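Local coordinates for RimK domain protein ATP-grasp (Sphaerobacter thermophilus, PDB 5I47) that probably binds ATP and a metal ion and, as in its RimK-like ATP-grasp relatives, may ligate an amino acid to a carboxylate substrate, at residues 20-30 and 266-276; 181-190 and 219-227. One frame throughout, in Å; residues are numbered along the deposited sequence.

Interaction 1. Residues 20-30 and 266-276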
ATOM      1  N   LEU B  20      -2.194  18.276 -25.757  1.00 49.70           N
ATOM      2  CA  LEU B  20      -3.595  18.164 -26.153  1.00 49.62           C
ATOM      3  C   LEU B  20      -4.519  18.565 -25.012  1.00 52.53           C
ATOM      4  O   LEU B  20      -5.535  19.240 -25.228  1.00 54.52           O
ATOM      5  CB  LEU B  20      -3.910  16.738 -26.603  1.00 46.73           C
ATOM      6  CG  LEU B  20      -3.242  16.229 -27.876  1.00 47.46           C
ATOM      7  CD1 LEU B  20      -3.633  14.780 -28.141  1.00 46.83           C
ATOM      8  CD2 LEU B  20      -3.619  17.114 -29.050  1.00 47.97           C
ATOM      9  N   LEU B  21      -4.184  18.152 -23.786  1.00 47.54           N
ATOM     10  CA  LEU B  21      -4.986  18.536 -22.632  1.00 46.52           C
ATOM     11  C   LEU B  21      -4.878  20.027 -22.342  1.00 46.57           C
ATOM     12  O   LEU B  21      -5.857  20.643 -21.909  1.00 46.53           O
ATOM     13  CB  LEU B  21      -4.568  17.714 -21.412  1.00 45.55           C
ATOM     14  CG  LEU B  21      -5.053  16.263 -21.426  1.00 44.71           C
ATOM     15  CD1 LEU B  21      -4.113  15.367 -20.640  1.00 45.34           C
ATOM     16  CD2 LEU B  21      -6.467  16.172 -20.874  1.00 41.04           C
ATOM     17  N   ILE B  22      -3.708  20.625 -22.577  1.00 48.32           N
ATOM     18  CA  ILE B  22      -3.581  22.064 -22.376  1.00 51.53           C
ATOM     19  C   ILE B  22      -4.464  22.820 -23.360  1.00 56.59           C
ATOM     20  O   ILE B  22      -5.029  23.866 -23.019  1.00 58.49           O
ATOM     21  CB  ILE B  22      -2.104  22.490 -22.474  1.00 52.74           C
ATOM     22  CG1 ILE B  22      -1.306  21.866 -21.325  1.00 46.32           C
ATOM     23  CG2 ILE B  22      -1.974  24.009 -22.455  1.00 55.39           C
ATOM     24  CD1 ILE B  22       0.021  22.531 -21.063  1.00 46.46           C
ATOM     25  N   GLU B  23      -4.623  22.299 -24.580  1.00 57.61           N
ATOM     26  CA  GLU B  23      -5.564  22.902 -25.520  1.00 58.87           C
ATOM     27  C   GLU B  23      -6.996  22.755 -25.025  1.00 52.64           C
ATOM     28  O   GLU B  23      -7.754  23.732 -24.986  1.00 50.61           O
ATOM     29  CB  GLU B  23      -5.414  22.270 -26.905  1.00 66.28           C
ATOM     30  CG  GLU B  23      -4.065  22.499 -27.566  1.00 74.77           C
ATOM     31  CD  GLU B  23      -3.977  21.870 -28.948  1.00 78.53           C
ATOM     32  OE1 GLU B  23      -5.028  21.740 -29.617  1.00 78.33           O
ATOM     33  OE2 GLU B  23      -2.856  21.502 -29.364  1.00 78.52           O
ATOM     34  N   ALA B  24      -7.380  21.537 -24.634  1.00 48.81           N
ATOM     35  CA  ALA B  24      -8.760  21.288 -24.230  1.00 46.17           C
ATOM     36  C   ALA B  24      -9.124  22.071 -22.974  1.00 51.96           C
ATOM     37  O   ALA B  24     -10.250  22.567 -22.852  1.00 56.25           O
ATOM     38  CB  ALA B  24      -8.978  19.790 -24.019  1.00 43.21           C
ATOM     39  N   PHE B  25      -8.187  22.195 -22.030  1.00 55.45           N
ATOM     40  CA  PHE B  25      -8.446  22.999 -20.838  1.00 54.60           C
ATOM     41  C   PHE B  25      -8.481  24.485 -21.173  1.00 55.34           C
ATOM     42  O   PHE B  25      -9.290  25.234 -20.611  1.00 53.19           O
ATOM     43  CB  PHE B  25      -7.394  22.720 -19.762  1.00 53.75           C
ATOM     44  CG  PHE B  25      -7.691  21.514 -18.915  1.00 53.01           C
ATOM     45  CD1 PHE B  25      -8.707  21.545 -17.976  1.00 49.32           C
ATOM     46  CD2 PHE B  25      -6.943  20.353 -19.048  1.00 55.69           C
ATOM     47  CE1 PHE B  25      -8.983  20.440 -17.195  1.00 47.88           C
ATOM     48  CE2 PHE B  25      -7.216  19.244 -18.269  1.00 55.01           C
ATOM     49  CZ  PHE B  25      -8.236  19.288 -17.341  1.00 49.35           C
ATOM     50  N   ALA B  26      -7.606  24.935 -22.077  1.00 58.70           N
ATOM     51  CA  ALA B  26      -7.642  26.331 -22.502  1.00 62.96           C
ATOM     52  C   ALA B  26      -8.927  26.638 -23.259  1.00 63.72           C
ATOM     53  O   ALA B  26      -9.519  27.710 -23.082  1.00 63.36           O
ATOM     54  CB  ALA B  26      -6.420  26.655 -23.361  1.00 63.24           C
ATOM     55  N   ALA B  27      -9.380  25.701 -24.097  1.00 60.73           N
ATOM     56  CA  ALA B  27     -10.645  25.865 -24.802  1.00 57.68           C
ATOM     57  C   ALA B  27     -11.828  25.952 -23.850  1.00 58.99           C
ATOM     58  O   ALA B  27     -12.858  26.533 -24.209  1.00 60.70           O
ATOM     59  CB  ALA B  27     -10.849  24.712 -25.785  1.00 52.55           C
ATOM     60  N   ARG B  28     -11.708  25.395 -22.648  1.00 60.32           N
ATOM     61  CA  ARG B  28     -12.777  25.422 -21.659  1.00 57.71           C
ATOM     62  C   ARG B  28     -12.542  26.459 -20.570  1.00 62.14           C
ATOM     63  O   ARG B  28     -13.217  26.421 -19.537  1.00 64.12           O
ATOM     64  CB  ARG B  28     -12.959  24.032 -21.045  1.00 49.16           C
ATOM     65  CG  ARG B  28     -13.579  23.038 -22.014  1.00 47.38           C
ATOM     66  CD  ARG B  28     -13.316  21.595 -21.622  1.00 46.39           C
ATOM     67  NE  ARG B  28     -13.899  20.668 -22.590  1.00 50.22           N
ATOM     68  CZ  ARG B  28     -13.340  20.359 -23.758  1.00 51.01           C
ATOM     69  NH1 ARG B  28     -12.184  20.903 -24.105  1.00 53.99           N
ATOM     70  NH2 ARG B  28     -13.938  19.506 -24.580  1.00 47.52           N
ATOM     71  N   GLY B  29     -11.603  27.380 -20.775  1.00 64.81           N
ATOM     72  CA  GLY B  29     -11.435  28.508 -19.881  1.00 65.13           C
ATOM     73  C   GLY B  29     -10.550  28.281 -18.678  1.00 68.17           C
ATOM     74  O   GLY B  29     -10.707  28.986 -17.675  1.00 69.00           O
ATOM     75  N   HIS B  30      -9.616  27.332 -18.742  1.00 68.23           N
ATOM     76  CA  HIS B  30      -8.733  27.048 -17.620  1.00 63.57           C
ATOM     77  C   HIS B  30      -7.309  26.869 -18.121  1.00 60.60           C
ATOM     78  O   HIS B  30      -7.083  26.287 -19.185  1.00 59.79           O
ATOM     79  CB  HIS B  30      -9.187  25.798 -16.856  1.00 58.88           C
ATOM     80  CG  HIS B  30     -10.473  25.980 -16.113  1.00 57.72           C
ATOM     81  ND1 HIS B  30     -10.530  26.516 -14.843  1.00 59.23           N
ATOM     82  CD2 HIS B  30     -11.751  25.700 -16.462  1.00 55.15           C
ATOM     83  CE1 HIS B  30     -11.788  26.556 -14.442  1.00 57.02           C
ATOM     84  NE2 HIS B  30     -12.549  26.068 -15.405  1.00 56.87           N
ATOM     85  N   ASP B 266     -11.989  12.674 -29.536  1.00 38.84           N
ATOM     86  CA  ASP B 266     -11.549  13.811 -28.728  1.00 39.64           C
ATOM     87  C   ASP B 266     -11.333  13.357 -27.282  1.00 45.93           C
ATOM     88  O   ASP B 266     -12.054  13.732 -26.355  1.00 49.55           O
ATOM     89  CB  ASP B 266     -12.563  14.943 -28.824  1.00 39.14           C
ATOM     90  CG  ASP B 266     -12.105  16.205 -28.121  1.00 45.22           C
ATOM     91  OD1 ASP B 266     -10.890  16.343 -27.866  1.00 47.06           O
ATOM     92  OD2 ASP B 266     -12.965  17.065 -27.826  1.00 48.23           O
ATOM     93  N   VAL B 267     -10.301  12.528 -27.097  1.00 45.27           N
ATOM     94  CA  VAL B 267     -10.032  11.965 -25.775  1.00 44.00           C
ATOM     95  C   VAL B 267      -9.689  13.071 -24.786  1.00 38.34           C
ATOM     96  O   VAL B 267     -10.184  13.085 -23.652  1.00 33.61           O
ATOM     97  CB  VAL B 267      -8.910  10.913 -25.848  1.00 48.34           C
ATOM     98  CG1 VAL B 267      -8.684  10.294 -24.473  1.00 51.63           C
ATOM     99  CG2 VAL B 267      -9.242   9.841 -26.872  1.00 45.05           C
ATOM    100  N   ALA B 268      -8.842  14.015 -25.201  1.00 39.56           N
ATOM    101  CA  ALA B 268      -8.453  15.108 -24.316  1.00 39.71           C
ATOM    102  C   ALA B 268      -9.652  15.967 -23.936  1.00 36.15           C
ATOM    103  O   ALA B 268      -9.739  16.459 -22.805  1.00 34.81           O
ATOM    104  CB  ALA B 268      -7.368  15.957 -24.976  1.00 39.22           C
ATOM    105  N   GLY B 269     -10.588  16.159 -24.865  1.00 36.82           N
ATOM    106  CA  GLY B 269     -11.772  16.941 -24.551  1.00 37.64           C
ATOM    107  C   GLY B 269     -12.643  16.276 -23.504  1.00 39.83           C
ATOM    108  O   GLY B 269     -13.124  16.932 -22.575  1.00 41.44           O
HETATM  109  N   MSE B 270     -12.848  14.970 -23.630  1.00 44.49           N
HETATM  110  CA  MSE B 270     -13.633  14.212 -22.664  1.00 45.50           C
HETATM  111  C   MSE B 270     -13.009  14.259 -21.274  1.00 44.34           C
HETATM  112  O   MSE B 270     -13.712  14.383 -20.272  1.00 43.82           O
HETATM  113  CB  MSE B 270     -13.773  12.764 -23.122  1.00 49.88           C
HETATM  114  CG  MSE B 270     -14.403  12.614 -24.487  1.00 56.84           C
HETATM  115 SE   MSE B 270     -14.341  10.773 -25.114  1.00 70.91          SE
HETATM  116  CE  MSE B 270     -15.414   9.941 -23.704  1.00 71.36           C
ATOM    117  N   ILE B 271     -11.681  14.152 -21.227  1.00 44.33           N
ATOM    118  CA  ILE B 271     -10.971  14.209 -19.953  1.00 40.38           C
ATOM    119  C   ILE B 271     -11.118  15.589 -19.326  1.00 42.71           C
ATOM    120  O   ILE B 271     -11.394  15.717 -18.127  1.00 44.45           O
ATOM    121  CB  ILE B 271      -9.494  13.826 -20.147  1.00 35.02           C
ATOM    122  CG1 ILE B 271      -9.382  12.358 -20.559  1.00 36.01           C
ATOM    123  CG2 ILE B 271      -8.698  14.091 -18.881  1.00 29.05           C
ATOM    124  CD1 ILE B 271      -7.970  11.847 -20.624  1.00 39.67           C
ATOM    125  N   ALA B 272     -10.947  16.642 -20.128  1.00 46.81           N
ATOM    126  CA  ALA B 272     -11.123  17.998 -19.615  1.00 47.33           C
ATOM    127  C   ALA B 272     -12.545  18.228 -19.125  1.00 45.14           C
ATOM    128  O   ALA B 272     -12.752  18.951 -18.143  1.00 44.29           O
ATOM    129  CB  ALA B 272     -10.759  19.019 -20.691  1.00 50.07           C
ATOM    130  N   ASP B 273     -13.534  17.627 -19.792  1.00 46.55           N
ATOM    131  CA  ASP B 273     -14.909  17.715 -19.313  1.00 45.18           C
ATOM    132  C   ASP B 273     -15.081  16.966 -17.999  1.00 45.83           C
ATOM    133  O   ASP B 273     -15.735  17.461 -17.075  1.00 43.61           O
ATOM    134  CB  ASP B 273     -15.877  17.170 -20.367  1.00 46.35           C
ATOM    135  CG  ASP B 273     -16.058  18.113 -21.544  1.00 54.41           C
ATOM    136  OD1 ASP B 273     -15.897  19.340 -21.360  1.00 54.61           O
ATOM    137  OD2 ASP B 273     -16.372  17.625 -22.654  1.00 60.06           O
ATOM    138  N   PHE B 274     -14.498  15.770 -17.893  1.00 46.09           N
ATOM    139  CA  PHE B 274     -14.635  14.993 -16.667  1.00 43.67           C
ATOM    140  C   PHE B 274     -13.967  15.681 -15.483  1.00 44.52           C
ATOM    141  O   PHE B 274     -14.412  15.512 -14.343  1.00 45.43           O
ATOM    142  CB  PHE B 274     -14.056  13.591 -16.872  1.00 45.93           C
ATOM    143  CG  PHE B 274     -14.196  12.695 -15.673  1.00 46.66           C
ATOM    144  CD1 PHE B 274     -15.437  12.205 -15.296  1.00 42.14           C
ATOM    145  CD2 PHE B 274     -13.084  12.337 -14.924  1.00 47.68           C
ATOM    146  CE1 PHE B 274     -15.567  11.384 -14.192  1.00 39.87           C
ATOM    147  CE2 PHE B 274     -13.209  11.512 -13.820  1.00 43.62           C
ATOM    148  CZ  PHE B 274     -14.451  11.035 -13.456  1.00 40.97           C
ATOM    149  N   VAL B 275     -12.917  16.468 -15.727  1.00 46.82           N
ATOM    150  CA  VAL B 275     -12.184  17.097 -14.631  1.00 45.70           C
ATOM    151  C   VAL B 275     -12.934  18.314 -14.095  1.00 47.16           C
ATOM    152  O   VAL B 275     -12.947  18.563 -12.886  1.00 45.78           O
ATOM    153  CB  VAL B 275     -10.758  17.457 -15.094  1.00 42.66           C
ATOM    154  CG1 VAL B 275     -10.064  18.338 -14.073  1.00 37.72           C
ATOM    155  CG2 VAL B 275      -9.942  16.195 -15.334  1.00 42.60           C
ATOM    156  N   LEU B 276     -13.574  19.083 -14.973  1.00 55.48           N
ATOM    157  CA  LEU B 276     -14.296  20.292 -14.592  1.00 57.82           C
ATOM    158  C   LEU B 276     -15.790  20.039 -14.735  1.00 61.57           C
ATOM    159  O   LEU B 276     -16.268  19.750 -15.835  1.00 68.02           O
ATOM    160  CB  LEU B 276     -13.880  21.478 -15.464  1.00 59.03           C
ATOM    161  CG  LEU B 276     -12.411  21.604 -15.878  1.00 58.27           C
ATOM    162  CD1 LEU B 276     -12.308  22.183 -17.277  1.00 58.37           C
ATOM    163  CD2 LEU B 276     -11.644  22.466 -14.893  1.00 56.01           C
TER
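Helix 16-27 of the pre-ATP-grasp region packs here on the C-terminal helix 267-275, and small residues let the axes of 20-27 and 267-275 approach to 8.5 Å, with a signed crossing angle of -53°. At the crossing Ala-24 CB lies 3.9 Å from Ala-272 CB and also touches Ala-268 and Gly-269 CA, while Ala-268 CB rests against the Leu-20 backbone. Gly-269, with no side chain, lets Arg-28 NH2 lie 3.4 Å from its CA. Phe-25 lays one ring face on Ala-272, whose CB stands 4.0 Å from the ring centroid in a CH-pi contact almost on the ring normal; at the ring edge, CZ meets Val-275 CB. Leu-276 divides its methyls: CD1 reaches Phe-25 CD1, and CD2 sits over a face of the His-30 imidazole, 3.8 Å from its centroid. Arg-28 bridges the outer side. Its CG is anti to the carbonyl carbon (chi1 -71°), and the chain then runs extended to NE, which carries CD over Ala-272 CB. NE donates to Asp-273 OD1 at 2.7 Å in a salt bridge, in the guanidinium plane but from above the carboxylate plane, the two planes being 64° apart. NH1 turns back to Ala-24 O at 2.8 Å, with that oxygen likewise in the guanidinium plane, so two bonds fix the group's rotation; Gly-269 O lies over one face without a hydrogen bond. Asp-266 caps helix 267-275 through Gly-269 N, and its OD2, beyond salt-bridge range of NH2, may add a weak attraction. Gly-29, with positive phi, is the C-prime residue of the Schellman motif ending helix 16-27. Beneath the pair lies the parallel sheet: Phe-25 and Leu-276 touch Val-7 of strand 6-10, Leu-21 and Ile-271 meet on Leu-56 of strand 54-57, and helix 258-262 flanks Leu-20.

Interaction 2. Residues 181-190 and 219-227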
ATOM      1  N   VAL B 181      -6.795  -6.659 -26.072  1.00 63.33           N
ATOM      2  CA  VAL B 181      -7.716  -5.532 -26.129  1.00 57.93           C
ATOM      3  C   VAL B 181      -7.423  -4.568 -24.985  1.00 51.67           C
ATOM      4  O   VAL B 181      -7.004  -4.965 -23.893  1.00 52.01           O
ATOM      5  CB  VAL B 181      -9.174  -6.039 -26.098  1.00 59.62           C
ATOM      6  CG1 VAL B 181     -10.154  -4.889 -25.951  1.00 61.56           C
ATOM      7  CG2 VAL B 181      -9.473  -6.838 -27.357  1.00 59.96           C
ATOM      8  N   ARG B 182      -7.639  -3.280 -25.251  1.00 46.24           N
ATOM      9  CA  ARG B 182      -7.445  -2.212 -24.277  1.00 44.85           C
ATOM     10  C   ARG B 182      -8.677  -1.316 -24.304  1.00 46.44           C
ATOM     11  O   ARG B 182      -8.922  -0.628 -25.301  1.00 48.03           O
ATOM     12  CB  ARG B 182      -6.180  -1.418 -24.595  1.00 44.53           C
ATOM     13  CG  ARG B 182      -5.965  -0.197 -23.735  1.00 45.69           C
ATOM     14  CD  ARG B 182      -5.262   0.883 -24.540  1.00 47.75           C
ATOM     15  NE  ARG B 182      -4.557   1.831 -23.687  1.00 47.19           N
ATOM     16  CZ  ARG B 182      -4.129   3.019 -24.092  1.00 44.46           C
ATOM     17  NH1 ARG B 182      -4.344   3.410 -25.339  1.00 40.72           N
ATOM     18  NH2 ARG B 182      -3.494   3.818 -23.247  1.00 48.21           N
ATOM     19  N   LEU B 183      -9.453  -1.329 -23.217  1.00 39.03           N
ATOM     20  CA  LEU B 183     -10.667  -0.523 -23.105  1.00 32.21           C
ATOM     21  C   LEU B 183     -10.300   0.833 -22.515  1.00 35.22           C
ATOM     22  O   LEU B 183      -9.890   0.919 -21.352  1.00 37.29           O
ATOM     23  CB  LEU B 183     -11.706  -1.220 -22.232  1.00 28.00           C
ATOM     24  CG  LEU B 183     -12.097  -2.665 -22.544  1.00 29.85           C
ATOM     25  CD1 LEU B 183     -13.056  -3.185 -21.482  1.00 27.82           C
ATOM     26  CD2 LEU B 183     -12.717  -2.772 -23.923  1.00 32.74           C
ATOM     27  N   VAL B 184     -10.461   1.892 -23.304  1.00 30.70           N
ATOM     28  CA  VAL B 184     -10.082   3.239 -22.886  1.00 30.13           C
ATOM     29  C   VAL B 184     -11.298   3.934 -22.289  1.00 30.88           C
ATOM     30  O   VAL B 184     -12.283   4.190 -22.989  1.00 31.13           O
ATOM     31  CB  VAL B 184      -9.512   4.050 -24.060  1.00 30.90           C
ATOM     32  CG1 VAL B 184      -9.273   5.494 -23.638  1.00 29.29           C
ATOM     33  CG2 VAL B 184      -8.227   3.419 -24.569  1.00 28.86           C
ATOM     34  N   VAL B 185     -11.226   4.247 -20.999  1.00 29.96           N
ATOM     35  CA  VAL B 185     -12.268   4.995 -20.305  1.00 27.77           C
ATOM     36  C   VAL B 185     -11.736   6.400 -20.068  1.00 30.85           C
ATOM     37  O   VAL B 185     -10.779   6.595 -19.307  1.00 31.66           O
ATOM     38  CB  VAL B 185     -12.673   4.319 -18.990  1.00 27.80           C
ATOM     39  CG1 VAL B 185     -13.778   5.109 -18.304  1.00 27.49           C
ATOM     40  CG2 VAL B 185     -13.108   2.886 -19.255  1.00 30.23           C
ATOM     41  N   ALA B 186     -12.344   7.381 -20.727  1.00 32.98           N
ATOM     42  CA  ALA B 186     -11.916   8.774 -20.644  1.00 37.24           C
ATOM     43  C   ALA B 186     -12.934   9.563 -19.827  1.00 40.05           C
ATOM     44  O   ALA B 186     -13.654  10.425 -20.335  1.00 41.25           O
ATOM     45  CB  ALA B 186     -11.735   9.365 -22.049  1.00 39.12           C
ATOM     46  N   GLY B 187     -12.986   9.253 -18.536  1.00 42.70           N
ATOM     47  CA  GLY B 187     -13.913   9.910 -17.641  1.00 40.07           C
ATOM     48  C   GLY B 187     -15.173   9.107 -17.408  1.00 38.31           C
ATOM     49  O   GLY B 187     -15.185   8.152 -16.626  1.00 37.91           O
ATOM     50  N   ARG B 188     -16.236   9.470 -18.118  1.00 42.24           N
ATOM     51  CA  ARG B 188     -17.570   8.958 -17.850  1.00 39.65           C
ATOM     52  C   ARG B 188     -17.985   7.816 -18.768  1.00 37.65           C
ATOM     53  O   ARG B 188     -18.887   7.054 -18.407  1.00 37.63           O
ATOM     54  CB  ARG B 188     -18.582  10.100 -17.975  1.00 46.27           C
ATOM     55  CG  ARG B 188     -19.874   9.907 -17.227  1.00 56.17           C
ATOM     56  CD  ARG B 188     -20.603  11.237 -17.108  1.00 60.43           C
ATOM     57  NE  ARG B 188     -19.845  12.196 -16.308  1.00 60.69           N
ATOM     58  CZ  ARG B 188     -19.906  12.271 -14.982  1.00 62.15           C
ATOM     59  NH1 ARG B 188     -19.185  13.174 -14.330  1.00 63.42           N
ATOM     60  NH2 ARG B 188     -20.689  11.437 -14.306  1.00 59.80           N
ATOM     61  N   SER B 189     -17.352   7.671 -19.931  1.00 36.23           N
ATOM     62  CA  SER B 189     -17.781   6.691 -20.919  1.00 38.01           C
ATOM     63  C   SER B 189     -16.571   6.052 -21.588  1.00 32.35           C
ATOM     64  O   SER B 189     -15.438   6.524 -21.467  1.00 30.90           O
ATOM     65  CB  SER B 189     -18.683   7.328 -21.987  1.00 42.90           C
ATOM     66  OG  SER B 189     -19.735   8.069 -21.398  1.00 49.31           O
ATOM     67  N   LEU B 190     -16.838   4.967 -22.307  1.00 29.01           N
ATOM     68  CA  LEU B 190     -15.832   4.283 -23.109  1.00 30.53           C
ATOM     69  C   LEU B 190     -15.462   5.152 -24.304  1.00 36.46           C
ATOM     70  O   LEU B 190     -16.287   5.382 -25.192  1.00 46.24           O
ATOM     71  CB  LEU B 190     -16.372   2.931 -23.564  1.00 30.80           C
ATOM     72  CG  LEU B 190     -15.487   2.072 -24.460  1.00 38.00           C
ATOM     73  CD1 LEU B 190     -14.235   1.637 -23.710  1.00 42.21           C
ATOM     74  CD2 LEU B 190     -16.267   0.867 -24.961  1.00 38.93           C
ATOM     75  N   LEU B 219     -17.481  -6.092 -25.762  1.00 50.39           N
ATOM     76  CA  LEU B 219     -16.490  -5.362 -24.978  1.00 48.71           C
ATOM     77  C   LEU B 219     -17.054  -4.050 -24.447  1.00 50.35           C
ATOM     78  O   LEU B 219     -16.659  -3.603 -23.364  1.00 51.94           O
ATOM     79  CB  LEU B 219     -15.239  -5.103 -25.814  1.00 45.87           C
ATOM     80  CG  LEU B 219     -14.451  -6.337 -26.253  1.00 42.50           C
ATOM     81  CD1 LEU B 219     -13.320  -5.932 -27.180  1.00 45.75           C
ATOM     82  CD2 LEU B 219     -13.920  -7.096 -25.052  1.00 38.20           C
ATOM     83  N   THR B 220     -17.966  -3.419 -25.192  1.00 49.53           N
ATOM     84  CA  THR B 220     -18.626  -2.219 -24.688  1.00 45.13           C
ATOM     85  C   THR B 220     -19.458  -2.535 -23.453  1.00 42.03           C
ATOM     86  O   THR B 220     -19.460  -1.768 -22.482  1.00 43.99           O
ATOM     87  CB  THR B 220     -19.497  -1.596 -25.783  1.00 42.55           C
ATOM     88  OG1 THR B 220     -18.664  -1.150 -26.860  1.00 40.61           O
ATOM     89  CG2 THR B 220     -20.294  -0.415 -25.239  1.00 39.70           C
ATOM     90  N   ALA B 221     -20.161  -3.671 -23.466  1.00 39.47           N
ATOM     91  CA  ALA B 221     -20.933  -4.073 -22.295  1.00 43.79           C
ATOM     92  C   ALA B 221     -20.025  -4.314 -21.096  1.00 43.42           C
ATOM     93  O   ALA B 221     -20.362  -3.942 -19.967  1.00 41.53           O
ATOM     94  CB  ALA B 221     -21.752  -5.324 -22.615  1.00 46.01           C
ATOM     95  N   LEU B 222     -18.862  -4.928 -21.328  1.00 43.11           N
ATOM     96  CA  LEU B 222     -17.909  -5.152 -20.247  1.00 39.84           C
ATOM     97  C   LEU B 222     -17.387  -3.832 -19.695  1.00 38.72           C
ATOM     98  O   LEU B 222     -17.327  -3.642 -18.474  1.00 38.38           O
ATOM     99  CB  LEU B 222     -16.757  -6.027 -20.743  1.00 38.70           C
ATOM    100  CG  LEU B 222     -15.651  -6.395 -19.751  1.00 35.08           C
ATOM    101  CD1 LEU B 222     -16.210  -7.210 -18.601  1.00 30.62           C
ATOM    102  CD2 LEU B 222     -14.528  -7.146 -20.454  1.00 30.76           C
ATOM    103  N   ALA B 223     -17.015  -2.901 -20.578  1.00 36.11           N
ATOM    104  CA  ALA B 223     -16.523  -1.607 -20.118  1.00 33.99           C
ATOM    105  C   ALA B 223     -17.586  -0.843 -19.341  1.00 38.78           C
ATOM    106  O   ALA B 223     -17.259  -0.102 -18.408  1.00 40.29           O
ATOM    107  CB  ALA B 223     -16.037  -0.772 -21.301  1.00 30.77           C
ATOM    108  N   GLU B 224     -18.859  -1.009 -19.710  1.00 42.33           N
ATOM    109  CA  GLU B 224     -19.923  -0.296 -19.012  1.00 41.45           C
ATOM    110  C   GLU B 224     -20.151  -0.857 -17.615  1.00 39.22           C
ATOM    111  O   GLU B 224     -20.466  -0.099 -16.690  1.00 40.12           O
ATOM    112  CB  GLU B 224     -21.206  -0.337 -19.840  1.00 42.17           C
ATOM    113  CG  GLU B 224     -21.130   0.547 -21.075  1.00 46.28           C
ATOM    114  CD  GLU B 224     -22.354   0.450 -21.962  1.00 54.85           C
ATOM    115  OE1 GLU B 224     -23.223  -0.411 -21.701  1.00 60.01           O
ATOM    116  OE2 GLU B 224     -22.443   1.240 -22.927  1.00 55.43           O
ATOM    117  N   ARG B 225     -19.989  -2.169 -17.437  1.00 34.63           N
ATOM    118  CA  ARG B 225     -20.047  -2.731 -16.093  1.00 37.71           C
ATOM    119  C   ARG B 225     -18.859  -2.275 -15.259  1.00 37.00           C
ATOM    120  O   ARG B 225     -19.004  -1.988 -14.066  1.00 37.38           O
ATOM    121  CB  ARG B 225     -20.089  -4.254 -16.152  1.00 45.30           C
ATOM    122  CG  ARG B 225     -21.338  -4.828 -16.774  1.00 54.56           C
ATOM    123  CD  ARG B 225     -21.382  -6.318 -16.520  1.00 60.11           C
ATOM    124  NE  ARG B 225     -21.348  -6.609 -15.090  1.00 58.70           N
ATOM    125  CZ  ARG B 225     -20.905  -7.750 -14.572  1.00 56.23           C
ATOM    126  NH1 ARG B 225     -20.444  -8.706 -15.366  1.00 54.89           N
ATOM    127  NH2 ARG B 225     -20.913  -7.930 -13.259  1.00 53.54           N
ATOM    128  N   ILE B 226     -17.674  -2.211 -15.872  1.00 36.10           N
ATOM    129  CA  ILE B 226     -16.482  -1.781 -15.149  1.00 31.57           C
ATOM    130  C   ILE B 226     -16.645  -0.351 -14.656  1.00 32.68           C
ATOM    131  O   ILE B 226     -16.342  -0.040 -13.498  1.00 37.36           O
ATOM    132  CB  ILE B 226     -15.236  -1.944 -16.038  1.00 29.36           C
ATOM    133  CG1 ILE B 226     -14.936  -3.430 -16.245  1.00 32.74           C
ATOM    134  CG2 ILE B 226     -14.047  -1.216 -15.432  1.00 28.51           C
ATOM    135  CD1 ILE B 226     -13.798  -3.697 -17.206  1.00 45.12           C
ATOM    136  N   ILE B 227     -17.146   0.537 -15.516  1.00 32.50           N
ATOM    137  CA  ILE B 227     -17.394   1.913 -15.094  1.00 32.67           C
ATOM    138  C   ILE B 227     -18.430   1.952 -13.972  1.00 32.73           C
ATOM    139  O   ILE B 227     -18.289   2.707 -13.003  1.00 33.77           O
ATOM    140  CB  ILE B 227     -17.822   2.767 -16.302  1.00 28.52           C
ATOM    141  CG1 ILE B 227     -16.697   2.825 -17.334  1.00 28.57           C
ATOM    142  CG2 ILE B 227     -18.205   4.174 -15.868  1.00 26.71           C
ATOM    143  CD1 ILE B 227     -17.099   3.508 -18.619  1.00 25.11           C
TER
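Leu-183 points from strand 180-187 toward helix 216-230 and spreads its branches along it. Its CG is anti to the carbonyl carbon (chi1 -52°), and beyond CB and CG the two methyls part: CD2 lies 3.9 Å from Leu-219 CB and near the Leu-219 carbonyl, while CD1 settles 3.8 Å from Ala-223 CB, with Leu-222 CD2 and Ile-226 CD1 a little farther off. The small Ala-223 also receives Leu-190, whose CD1 comes within 3.9 Å of the same CB, so this one methyl group is shared by leucines from both arms of the turn. Leu-190 CD2 comes obliquely to Thr-220 OG1, a hydroxyl hydrogen-bonded to Pro-216 O. Toward the start of the strand, Val-181 CG1 and Leu-219 CD1 meet tip to tip at 3.6 Å. At the far end, Val-185 CG1 meets Ile-227 CD1 in the same manner, 3.7 Å apart, and that CD1 also lies against the Ser-189 backbone, while Ile-227 CG2 faces Arg-188 O. An alanine in place of Ile-227 would probably open a gap beneath the turn and leave Val-185 CG1 without its contact on this helix. The pairing is mainly apolar, the segments are held by packing, and the N-to-C directions of 181-187 and 219-227 differ by 48°. Strand 180-187 runs in an antiparallel sheet between 190-196 and 235-241, and Val-181 and Leu-183 extend the packing onto Glu-241 and Val-239 of the latter; the Ala-186 side chain, by contrast, meets helix 267-275.

Overall arrangement
The two contacts lie with centres about 20 Å apart and are joined by helix 267-275. One side of this helix packs on helix 16-27 in interaction 1; from another, Phe-274 CG touches Gly-187 CA at 3.4 Å and Met-270 and Val-267 reach Ala-186, at the end of the strand used in interaction 2. Along the chain both segments of interaction 2 fall between those of interaction 1. Interaction 2 holds a helix on the five-stranded antiparallel sheet of the ATP-grasp region, whereas interaction 1 returns the chain's last helix to the N-terminal parallel-sheet domain. The C-terminal helix thus touches both regions, consistent with its helping to hold them together.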